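Local coordinates for protein polyhedrin (Antheraea mylitta cypovirus 4, PDB 5A9C) that probably forms the crystalline matrix of cypovirus occlusion bodies, the polyhedra that embed virus particles, at residues D60-L71 and H143-A152; W92-T100 and A115-L126. One frame throughout, in Å; residues are numbered along the deposited sequence.

Contact 1 (Asp60-Leu71 with His143-Ala152) and contact 2 (Trp92-Thr100 with Ala115-Leu126) share one antiparallel sheet, with their centres about 12 Å apart. Strand 145-151 lies in its middle, between strand 61-66 of contact 1 and strand 96-100 of contact 2, on whose far side the loop 115-126 pairs through one bridge. Lys147 of contact 1 ties the two together: its NZ probably donates to Ala115 O at 2.7 Å and forms a salt bridge with Glu98 OE2, both in contact 2. Thr145 OG1 lies 2.7 Å from Thr100 OG1, a probable hydrogen bond, and Leu149 CB packs 3.5 Å from Trp116 CZ2. Both contacts touch the second subunit of the trimeric assembly.

Contact 1 of 2, residues D60-L71 and H143-A152; sequences DYLKVFLNWREL and HNTVKVLATA
Leu62 N donates to Ala150 O at 2.8 Å, arriving nearly in line with the carbonyl, and Ala150 N returns a longer bond of 3.1 Å to Leu62 O. Tyr61 CA also brings its hydrogen to Ala150 O, so this oxygen takes one N-H and one weaker C-H contact. The same exchange recurs at Val64 with Val148 and at Leu66 with Val146, where the return bond from Val146 N to Leu66 O stretches to 3.3 Å. These six bonds pair the outer strand 61-66 with the central strand 145-151 of the three-stranded antiparallel sheet of the polyhedrin chain, 176° between their directions. A seventh, from Ala152 N to Asp60 O, continues the pairing past the strand ends.

Leu62, Val64, Leu66, Val146, Val148 and Ala150 share one face; Tyr56 of strand 51-58 touches Leu62, Val64 and Leu66, and Val40 of strand 38-45 reaches Leu62 and Ala150. Within this layer Val64 CB meets Val148 CB at 4.0 Å.

On the other face the Phe65 ring leans across the neighbouring strand because CG is anti to the backbone N (chi1 172°). Lys147 CG comes to the edge of this ring, 3.8 Å from Phe65 CD1, before the lysine chain bends at chi3 (55°) and carries NZ away to Glu98 and Ala115 O. Phe65 CE1 reaches Thr145 CB at 3.5 Å, while Thr145 OG1 is hydrogen-bonded to Asn101 O. The side chains of Lys63 and Leu149 lie side by side, pointing the same way; Lys63 NZ crosses to Leu170 O and Asn173 O of the second subunit. Past the strand, Leu71 CD1 comes to 3.6 Å from Asn144 O and also touches Val146 CG2.

Contact 2 of 2, residues W92-T100 and A115-L126; sequences WTRARVEAT and AWGPHVICGNQL
Arg96 starts over Val120, its CB 3.7 Å from Val120 CG2, and runs outward across one face of the Trp116 indole. CG lies above the outer rim, 3.8 Å from Trp116 CZ3. CD sits over the middle of the ring system, 3.5 Å from the centroid of the six-membered ring, a close CH-pi contact. A bend at chi3 (71°) then turns the guanidinium so that NH1 comes over the five-membered ring, 3.3 Å from Trp116 CD1. The two planes stand 67° apart, so this cation-pi contact is made by the edge of the guanidinium rather than by a flat stack. NE donates to Arg94 O at 2.9 Å, and NH2 adds a weak bond to the same oxygen, helping to fix the rotation of the group.

Next along the strand, Val97 and Ile121 exchange two backbone hydrogen bonds, a single antiparallel bridge by which the loop 115-126 borders the edge strand 96-100 of the three-stranded sheet. Ile121 CB packs against Val97 CB, and its side chain touches Val136 and Val138 of strand 133-139.

Glu98, extended beyond CG, passes Trp116 obliquely, CD 3.7 Å from Trp116 CE3. Its OE1 accepts from Gly117 N at 2.9 Å on the syn lone pair, while OE2 has Lys147 and Asn106 as partners; the lysine probably favours the charged carboxylate. At the other end Ala95 CB meets Leu126 CD1, and a water accepts from Gly123 N and lies 2.6 Å from Ala95 O and close to Trp92 O.

Contact 1 of 2, residues D60-L71 and H143-A152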
loop_
_atom_site.group_PDB
_atom_site.type_symbol
_atom_site.label_atom_id
_atom_site.label_comp_id
_atom_site.label_asym_id
_atom_site.label_seq_id
_atom_site.Cartn_x
_atom_site.Cartn_y
_atom_site.Cartn_z
ATOM N N ASP A 60 -13.695 3.607 -2.983
ATOM C CA ASP A 60 -13.439 4.855 -3.706
ATOM C C ASP A 60 -12.571 4.713 -4.955
ATOM O O ASP A 60 -12.932 5.203 -6.028
ATOM C CB ASP A 60 -12.833 5.897 -2.764
ATOM C CG ASP A 60 -13.798 6.321 -1.675
ATOM O OD1 ASP A 60 -14.902 6.798 -2.015
ATOM O OD2 ASP A 60 -13.451 6.178 -0.485
ATOM N N TYR A 61 -11.422 4.063 -4.814
ATOM C CA TYR A 61 -10.524 3.880 -5.947
ATOM C C TYR A 61 -9.603 2.689 -5.739
ATOM O O TYR A 61 -9.318 2.287 -4.609
ATOM C CB TYR A 61 -9.698 5.146 -6.205
ATOM C CG TYR A 61 -8.803 5.528 -5.050
ATOM C CD1 TYR A 61 -7.509 5.028 -4.952
ATOM C CD2 TYR A 61 -9.256 6.376 -4.048
ATOM C CE1 TYR A 61 -6.692 5.368 -3.890
ATOM C CE2 TYR A 61 -8.445 6.721 -2.983
ATOM C CZ TYR A 61 -7.166 6.214 -2.908
ATOM O OH TYR A 61 -6.357 6.558 -1.848
ATOM N N LEU A 62 -9.140 2.128 -6.846
ATOM C CA LEU A 62 -8.245 0.988 -6.804
ATOM C C LEU A 62 -7.105 1.179 -7.792
ATOM O O LEU A 62 -7.336 1.418 -8.977
ATOM C CB LEU A 62 -9.010 -0.295 -7.135
ATOM C CG LEU A 62 -8.172 -1.564 -7.302
ATOM C CD1 LEU A 62 -7.587 -2.012 -5.969
ATOM C CD2 LEU A 62 -9.008 -2.674 -7.920
ATOM N N LYS A 63 -5.879 1.086 -7.290
ATOM C CA LYS A 63 -4.687 1.071 -8.126
ATOM C C LYS A 63 -3.980 -0.264 -7.939
ATOM O O LYS A 63 -3.558 -0.599 -6.832
ATOM C CB LYS A 63 -3.746 2.219 -7.746
ATOM C CG LYS A 63 -4.342 3.602 -7.933
ATOM C CD LYS A 63 -3.405 4.678 -7.405
ATOM C CE LYS A 63 -3.072 4.438 -5.940
ATOM N NZ LYS A 63 -2.170 5.484 -5.393
ATOM N N VAL A 64 -3.858 -1.032 -9.016
ATOM C CA VAL A 64 -3.268 -2.360 -8.924
ATOM C C VAL A 64 -2.024 -2.506 -9.785
ATOM O O VAL A 64 -2.000 -2.071 -10.932
ATOM C CB VAL A 64 -4.270 -3.455 -9.353
ATOM C CG1 VAL A 64 -3.595 -4.820 -9.357
ATOM C CG2 VAL A 64 -5.472 -3.456 -8.436
ATOM N N PHE A 65 -0.990 -3.112 -9.213
ATOM C CA PHE A 65 0.145 -3.592 -9.990
ATOM C C PHE A 65 0.459 -5.013 -9.566
ATOM O O PHE A 65 0.896 -5.257 -8.442
ATOM C CB PHE A 65 1.383 -2.709 -9.813
ATOM C CG PHE A 65 2.630 -3.288 -10.445
ATOM C CD1 PHE A 65 2.807 -3.258 -11.817
ATOM C CD2 PHE A 65 3.616 -3.871 -9.663
ATOM C CE1 PHE A 65 3.944 -3.792 -12.402
ATOM C CE2 PHE A 65 4.760 -4.405 -10.243
ATOM C CZ PHE A 65 4.923 -4.365 -11.613
ATOM N N LEU A 66 0.213 -5.954 -10.468
ATOM C CA LEU A 66 0.543 -7.344 -10.214
ATOM C C LEU A 66 1.900 -7.648 -10.829
ATOM O O LEU A 66 2.067 -7.573 -12.047
ATOM C CB LEU A 66 -0.538 -8.259 -10.797
ATOM C CG LEU A 66 -1.922 -8.076 -10.159
ATOM C CD1 LEU A 66 -3.006 -8.793 -10.956
ATOM C CD2 LEU A 66 -1.914 -8.536 -8.703
ATOM N N ASN A 67 2.878 -7.966 -9.986
ATOM C CA ASN A 67 4.218 -8.265 -10.476
ATOM C C ASN A 67 4.288 -9.672 -11.054
ATOM O O ASN A 67 3.372 -10.477 -10.863
ATOM C CB ASN A 67 5.268 -8.076 -9.375
ATOM C CG ASN A 67 5.075 -9.029 -8.216
ATOM O OD1 ASN A 67 5.149 -10.243 -8.383
ATOM N ND2 ASN A 67 4.834 -8.481 -7.031
ATOM N N TRP A 68 5.374 -9.968 -11.759
ATOM C CA TRP A 68 5.474 -11.217 -12.505
ATOM C C TRP A 68 5.488 -12.455 -11.607
ATOM O O TRP A 68 5.032 -13.525 -12.011
ATOM C CB TRP A 68 6.696 -11.203 -13.433
ATOM C CG TRP A 68 8.008 -11.271 -12.719
ATOM C CD1 TRP A 68 8.742 -10.220 -12.250
ATOM C CD2 TRP A 68 8.747 -12.454 -12.398
ATOM N NE1 TRP A 68 9.893 -10.677 -11.652
ATOM C CE2 TRP A 68 9.919 -12.045 -11.730
ATOM C CE3 TRP A 68 8.532 -13.819 -12.609
ATOM C CZ2 TRP A 68 10.873 -12.953 -11.271
ATOM C CZ3 TRP A 68 9.478 -14.719 -12.153
ATOM C CH2 TRP A 68 10.634 -14.282 -11.491
ATOM N N ARG A 69 6.001 -12.311 -10.391
ATOM C CA ARG A 69 6.061 -13.444 -9.475
ATOM C C ARG A 69 4.693 -13.726 -8.853
ATOM O O ARG A 69 4.342 -14.879 -8.602
ATOM C CB ARG A 69 7.143 -13.237 -8.404
ATOM C CG ARG A 69 6.856 -12.131 -7.402
ATOM C CD ARG A 69 8.131 -11.661 -6.708
ATOM N NE ARG A 69 8.937 -10.790 -7.562
ATOM C CZ ARG A 69 9.136 -9.492 -7.338
ATOM N NH1 ARG A 69 8.600 -8.908 -6.276
ATOM N NH2 ARG A 69 9.886 -8.783 -8.170
ATOM N N GLU A 70 3.918 -12.671 -8.619
ATOM C CA GLU A 70 2.550 -12.821 -8.131
ATOM C C GLU A 70 1.677 -13.533 -9.159
ATOM O O GLU A 70 0.756 -14.270 -8.805
ATOM C CB GLU A 70 1.939 -11.456 -7.805
ATOM C CG GLU A 70 2.510 -10.775 -6.576
ATOM C CD GLU A 70 1.855 -9.431 -6.306
ATOM O OE1 GLU A 70 1.923 -8.549 -7.186
ATOM O OE2 GLU A 70 1.271 -9.261 -5.214
ATOM N N LEU A 71 1.972 -13.305 -10.435
ATOM C CA LEU A 71 1.161 -13.839 -11.525
ATOM C C LEU A 71 1.447 -15.312 -11.804
ATOM O O LEU A 71 0.686 -15.974 -12.508
ATOM C CB LEU A 71 1.368 -13.017 -12.798
ATOM C CG LEU A 71 0.723 -11.630 -12.852
ATOM C CD1 LEU A 71 1.201 -10.865 -14.074
ATOM C CD2 LEU A 71 -0.795 -11.745 -12.860
ATOM N N HIS A 143 6.517 -12.807 -18.375
ATOM C CA HIS A 143 7.085 -11.676 -17.643
ATOM C C HIS A 143 6.292 -10.373 -17.752
ATOM O O HIS A 143 6.625 -9.388 -17.089
ATOM C CB HIS A 143 8.552 -11.460 -18.022
ATOM C CG HIS A 143 9.452 -12.578 -17.600
ATOM N ND1 HIS A 143 8.993 -13.677 -16.903
ATOM C CD2 HIS A 143 10.779 -12.772 -17.771
ATOM C CE1 HIS A 143 10.000 -14.497 -16.665
ATOM N NE2 HIS A 143 11.096 -13.972 -17.183
ATOM N N ASN A 144 5.253 -10.360 -18.582
ATOM C CA ASN A 144 4.314 -9.243 -18.574
ATOM C C ASN A 144 3.850 -8.982 -17.145
ATOM O O ASN A 144 3.791 -9.902 -16.331
ATOM C CB ASN A 144 3.092 -9.544 -19.448
ATOM C CG ASN A 144 3.138 -8.846 -20.795
ATOM O OD1 ASN A 144 2.727 -9.407 -21.811
ATOM N ND2 ASN A 144 3.630 -7.615 -20.810
ATOM N N THR A 145 3.538 -7.730 -16.835
ATOM C CA THR A 145 2.875 -7.407 -15.578
ATOM C C THR A 145 1.541 -6.740 -15.879
ATOM O O THR A 145 1.286 -6.352 -17.015
ATOM C CB THR A 145 3.736 -6.503 -14.672
ATOM O OG1 THR A 145 4.277 -5.423 -15.441
ATOM C CG2 THR A 145 4.874 -7.300 -14.044
ATOM N N VAL A 146 0.692 -6.617 -14.865
ATOM C CA VAL A 146 -0.642 -6.066 -15.065
ATOM C C VAL A 146 -0.919 -4.861 -14.168
ATOM O O VAL A 146 -0.647 -4.887 -12.969
ATOM C CB VAL A 146 -1.730 -7.132 -14.826
ATOM C CG1 VAL A 146 -3.112 -6.511 -14.942
ATOM C CG2 VAL A 146 -1.566 -8.293 -15.805
ATOM N N LYS A 147 -1.463 -3.806 -14.764
ATOM C CA LYS A 147 -1.852 -2.607 -14.034
ATOM C C LYS A 147 -3.330 -2.342 -14.254
ATOM O O LYS A 147 -3.812 -2.405 -15.385
ATOM C CB LYS A 147 -1.043 -1.401 -14.514
ATOM C CG LYS A 147 0.418 -1.429 -14.117
ATOM C CD LYS A 147 1.222 -0.402 -14.901
ATOM C CE LYS A 147 0.642 1.000 -14.771
ATOM N NZ LYS A 147 1.343 1.955 -15.679
ATOM N N VAL A 148 -4.053 -2.063 -13.174
ATOM C CA VAL A 148 -5.473 -1.742 -13.281
ATOM C C VAL A 148 -5.803 -0.477 -12.498
ATOM O O VAL A 148 -5.299 -0.270 -11.393
ATOM C CB VAL A 148 -6.363 -2.891 -12.769
ATOM C CG1 VAL A 148 -7.839 -2.543 -12.942
ATOM C CG2 VAL A 148 -6.030 -4.188 -13.496
ATOM N N LEU A 149 -6.641 0.368 -13.086
ATOM C CA LEU A 149 -7.166 1.542 -12.400
ATOM C C LEU A 149 -8.686 1.578 -12.485
ATOM O O LEU A 149 -9.260 1.476 -13.568
ATOM C CB LEU A 149 -6.598 2.827 -13.001
ATOM C CG LEU A 149 -7.259 4.113 -12.494
ATOM C CD1 LEU A 149 -7.001 4.306 -11.010
ATOM C CD2 LEU A 149 -6.776 5.321 -13.278
ATOM N N ALA A 150 -9.335 1.726 -11.338
ATOM C CA ALA A 150 -10.783 1.891 -11.299
ATOM C C ALA A 150 -11.147 2.939 -10.255
ATOM O O ALA A 150 -10.654 2.900 -9.130
ATOM C CB ALA A 150 -11.466 0.570 -10.998
ATOM N N THR A 151 -12.001 3.883 -10.636
ATOM C CA THR A 151 -12.391 4.956 -9.731
ATOM C C THR A 151 -13.903 5.116 -9.672
ATOM O O THR A 151 -14.604 4.872 -10.656
ATOM C CB THR A 151 -11.756 6.303 -10.136
ATOM O OG1 THR A 151 -12.067 6.587 -11.506
ATOM C CG2 THR A 151 -10.243 6.252 -9.969
ATOM N N ALA A 152 -14.397 5.527 -8.507
ATOM C CA ALA A 152 -15.822 5.756 -8.312
ATOM C C ALA A 152 -16.294 6.907 -9.186
ATOM O O ALA A 152 -15.617 7.930 -9.301
ATOM C CB ALA A 152 -16.114 6.049 -6.850
#

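Contact 2 of 2, residues W92-T100 and A115-L126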
loop_
_atom_site.group_PDB
_atom_site.type_symbol
_atom_site.label_atom_id
_atom_site.label_comp_id
_atom_site.label_asym_id
_atom_site.label_seq_id
_atom_site.Cartn_x
_atom_site.Cartn_y
_atom_site.Cartn_z
ATOM N N TRP A 92 -16.515 4.798 -16.064
ATOM C CA TRP A 92 -16.104 4.015 -17.226
ATOM C C TRP A 92 -15.262 4.808 -18.222
ATOM O O TRP A 92 -14.671 4.231 -19.136
ATOM C CB TRP A 92 -17.319 3.416 -17.936
ATOM C CG TRP A 92 -18.146 2.526 -17.061
ATOM C CD1 TRP A 92 -19.477 2.651 -16.791
ATOM C CD2 TRP A 92 -17.693 1.378 -16.331
ATOM N NE1 TRP A 92 -19.884 1.649 -15.944
ATOM C CE2 TRP A 92 -18.808 0.854 -15.646
ATOM C CE3 TRP A 92 -16.456 0.740 -16.195
ATOM C CZ2 TRP A 92 -18.723 -0.276 -14.833
ATOM C CZ3 TRP A 92 -16.375 -0.382 -15.389
ATOM C CH2 TRP A 92 -17.500 -0.878 -14.719
ATOM N N THR A 93 -15.212 6.123 -18.047
ATOM C CA THR A 93 -14.408 6.963 -18.927
ATOM C C THR A 93 -12.947 6.989 -18.486
ATOM O O THR A 93 -12.074 7.428 -19.234
ATOM C CB THR A 93 -14.949 8.401 -18.998
ATOM O OG1 THR A 93 -14.774 9.049 -17.732
ATOM C CG2 THR A 93 -16.426 8.395 -19.367
ATOM N N ARG A 94 -12.683 6.514 -17.272
ATOM C CA ARG A 94 -11.319 6.488 -16.748
ATOM C C ARG A 94 -10.834 5.086 -16.380
ATOM O O ARG A 94 -9.651 4.887 -16.112
ATOM C CB ARG A 94 -11.179 7.435 -15.550
ATOM C CG ARG A 94 -11.248 8.910 -15.922
ATOM C CD ARG A 94 -11.039 9.801 -14.708
ATOM N NE ARG A 94 -11.094 11.219 -15.054
ATOM C CZ ARG A 94 -12.210 11.941 -15.069
ATOM N NH1 ARG A 94 -13.369 11.376 -14.760
ATOM N NH2 ARG A 94 -12.168 13.226 -15.394
ATOM N N ALA A 95 -11.743 4.118 -16.364
ATOM C CA ALA A 95 -11.364 2.739 -16.075
ATOM C C ALA A 95 -10.386 2.243 -17.135
ATOM O O ALA A 95 -10.591 2.468 -18.331
ATOM C CB ALA A 95 -12.596 1.845 -16.020
ATOM N N ARG A 96 -9.327 1.564 -16.707
ATOM C CA ARG A 96 -8.290 1.157 -17.653
ATOM C C ARG A 96 -7.420 -0.001 -17.171
ATOM O O ARG A 96 -7.345 -0.296 -15.977
ATOM C CB ARG A 96 -7.394 2.350 -17.986
ATOM C CG ARG A 96 -6.537 2.800 -16.820
ATOM C CD ARG A 96 -5.907 4.155 -17.078
ATOM N NE ARG A 96 -6.890 5.230 -17.041
ATOM C CZ ARG A 96 -6.582 6.521 -17.109
ATOM N NH1 ARG A 96 -5.315 6.897 -17.217
ATOM N NH2 ARG A 96 -7.540 7.437 -17.064
ATOM N N VAL A 97 -6.760 -0.641 -18.130
ATOM C CA VAL A 97 -5.853 -1.744 -17.874
ATOM C C VAL A 97 -4.704 -1.627 -18.862
ATOM O O VAL A 97 -4.882 -1.130 -19.974
ATOM C CB VAL A 97 -6.547 -3.115 -18.106
ATOM C CG1 VAL A 97 -5.576 -4.267 -17.860
ATOM C CG2 VAL A 97 -7.774 -3.260 -17.223
ATOM N N GLU A 98 -3.522 -2.065 -18.461
ATOM C CA GLU A 98 -2.450 -2.243 -19.429
ATOM C C GLU A 98 -1.487 -3.329 -18.978
ATOM O O GLU A 98 -1.306 -3.558 -17.782
ATOM C CB GLU A 98 -1.724 -0.924 -19.725
ATOM C CG GLU A 98 -0.716 -0.483 -18.684
ATOM C CD GLU A 98 -0.049 0.832 -19.053
ATOM O OE1 GLU A 98 -0.453 1.439 -20.065
ATOM O OE2 GLU A 98 0.878 1.258 -18.333
ATOM N N ALA A 99 -0.909 -4.024 -19.950
ATOM C CA ALA A 99 0.114 -5.021 -19.680
ATOM C C ALA A 99 1.478 -4.371 -19.868
ATOM O O ALA A 99 1.860 -4.021 -20.983
ATOM C CB ALA A 99 -0.040 -6.208 -20.606
ATOM N N THR A 100 2.195 -4.197 -18.769
ATOM C CA THR A 100 3.509 -3.569 -18.800
ATOM C C THR A 100 4.584 -4.651 -18.829
ATOM O O THR A 100 4.270 -5.845 -18.831
ATOM C CB THR A 100 3.702 -2.642 -17.583
ATOM O OG1 THR A 100 3.074 -3.226 -16.435
ATOM C CG2 THR A 100 3.060 -1.280 -17.843
ATOM N N ALA A 115 2.920 7.235 -16.777
ATOM C CA ALA A 115 1.975 6.601 -15.864
ATOM C C ALA A 115 1.077 5.619 -16.611
ATOM O O ALA A 115 0.771 4.541 -16.108
ATOM C CB ALA A 115 1.139 7.655 -15.145
ATOM N N TRP A 116 0.660 6.006 -17.814
ATOM C CA TRP A 116 -0.104 5.122 -18.690
ATOM C C TRP A 116 0.377 5.257 -20.136
ATOM O O TRP A 116 0.831 6.324 -20.548
ATOM C CB TRP A 116 -1.603 5.407 -18.579
ATOM C CG TRP A 116 -2.126 5.196 -17.191
ATOM C CD1 TRP A 116 -2.301 6.145 -16.229
ATOM C CD2 TRP A 116 -2.511 3.949 -16.599
ATOM N NE1 TRP A 116 -2.779 5.569 -15.076
ATOM C CE2 TRP A 116 -2.920 4.221 -15.279
ATOM C CE3 TRP A 116 -2.558 2.629 -17.061
ATOM C CZ2 TRP A 116 -3.368 3.225 -14.415
ATOM C CZ3 TRP A 116 -3.001 1.640 -16.200
ATOM C CH2 TRP A 116 -3.402 1.943 -14.894
ATOM N N GLY A 117 0.286 4.168 -20.892
ATOM C CA GLY A 117 0.797 4.136 -22.253
ATOM C C GLY A 117 -0.150 4.751 -23.264
ATOM O O GLY A 117 -1.326 4.957 -22.977
ATOM N N PRO A 118 0.363 5.051 -24.467
ATOM C CA PRO A 118 -0.451 5.667 -25.524
ATOM C C PRO A 118 -1.571 4.756 -26.031
ATOM O O PRO A 118 -2.516 5.250 -26.648
ATOM C CB PRO A 118 0.567 5.938 -26.640
ATOM C CG PRO A 118 1.699 4.992 -26.369
ATOM C CD PRO A 118 1.766 4.871 -24.878
ATOM N N HIS A 119 -1.471 3.454 -25.778
ATOM C CA HIS A 119 -2.505 2.518 -26.220
ATOM C C HIS A 119 -3.119 1.758 -25.048
ATOM O O HIS A 119 -3.468 0.582 -25.173
ATOM C CB HIS A 119 -1.943 1.529 -27.249
ATOM C CG HIS A 119 -1.169 2.178 -28.354
ATOM N ND1 HIS A 119 -1.772 2.731 -29.463
ATOM C CD2 HIS A 119 0.163 2.365 -28.517
ATOM C CE1 HIS A 119 -0.846 3.233 -30.261
ATOM N NE2 HIS A 119 0.337 3.023 -29.709
ATOM N N VAL A 120 -3.248 2.435 -23.910
ATOM C CA VAL A 120 -3.842 1.835 -22.722
ATOM C C VAL A 120 -5.212 1.244 -23.047
ATOM O O VAL A 120 -5.948 1.782 -23.875
ATOM C CB VAL A 120 -3.971 2.868 -21.573
ATOM C CG1 VAL A 120 -4.802 4.064 -22.018
ATOM C CG2 VAL A 120 -4.572 2.218 -20.330
ATOM N N ILE A 121 -5.539 0.127 -22.404
ATOM C CA ILE A 121 -6.813 -0.552 -22.630
ATOM C C ILE A 121 -7.951 0.170 -21.916
ATOM O O ILE A 121 -7.965 0.267 -20.689
ATOM C CB ILE A 121 -6.753 -2.021 -22.163
ATOM C CG1 ILE A 121 -5.603 -2.744 -22.866
ATOM C CG2 ILE A 121 -8.075 -2.728 -22.432
ATOM C CD1 ILE A 121 -5.392 -4.162 -22.402
ATOM N N CYS A 122 -8.904 0.669 -22.698
ATOM C CA CYS A 122 -10.008 1.461 -22.171
ATOM C C CYS A 122 -11.127 1.616 -23.204
ATOM O O CYS A 122 -11.129 0.948 -24.240
ATOM C CB CYS A 122 -9.509 2.841 -21.723
ATOM S SG CYS A 122 -8.741 3.846 -23.032
ATOM N N GLY A 123 -12.076 2.501 -22.922
ATOM C CA GLY A 123 -13.181 2.733 -23.835
ATOM C C GLY A 123 -13.978 1.468 -24.103
ATOM O O GLY A 123 -14.230 0.684 -23.192
ATOM N N ASN A 124 -14.362 1.265 -25.361
ATOM C CA ASN A 124 -15.188 0.119 -25.737
ATOM C C ASN A 124 -14.437 -1.213 -25.779
ATOM O O ASN A 124 -14.998 -2.238 -26.172
ATOM C CB ASN A 124 -15.907 0.385 -27.067
ATOM C CG ASN A 124 -17.083 1.334 -26.910
ATOM O OD1 ASN A 124 -17.307 1.889 -25.835
ATOM N ND2 ASN A 124 -17.840 1.526 -27.984
ATOM N N GLN A 125 -13.172 -1.201 -25.370
ATOM C CA GLN A 125 -12.424 -2.445 -25.212
ATOM C C GLN A 125 -12.972 -3.205 -24.013
ATOM O O GLN A 125 -12.867 -4.426 -23.939
ATOM C CB GLN A 125 -10.931 -2.170 -25.037
ATOM C CG GLN A 125 -10.246 -1.645 -26.288
ATOM C CD GLN A 125 -8.748 -1.505 -26.114
ATOM O OE1 GLN A 125 -8.254 -0.444 -25.728
ATOM N NE2 GLN A 125 -8.016 -2.576 -26.399
ATOM N N LEU A 126 -13.567 -2.467 -23.081
ATOM C CA LEU A 126 -14.239 -3.068 -21.936
ATOM C C LEU A 126 -15.659 -3.479 -22.324
ATOM O O LEU A 126 -16.479 -2.636 -22.686
ATOM C CB LEU A 126 -14.274 -2.084 -20.766
ATOM C CG LEU A 126 -12.964 -1.366 -20.425
ATOM C CD1 LEU A 126 -13.152 -0.450 -19.220
ATOM C CD2 LEU A 126 -11.839 -2.357 -20.169
HETATM O O HOH W 1 -12.254 3.551 -20.078
HETATM O O HOH W 2 -15.087 1.734 -20.768
#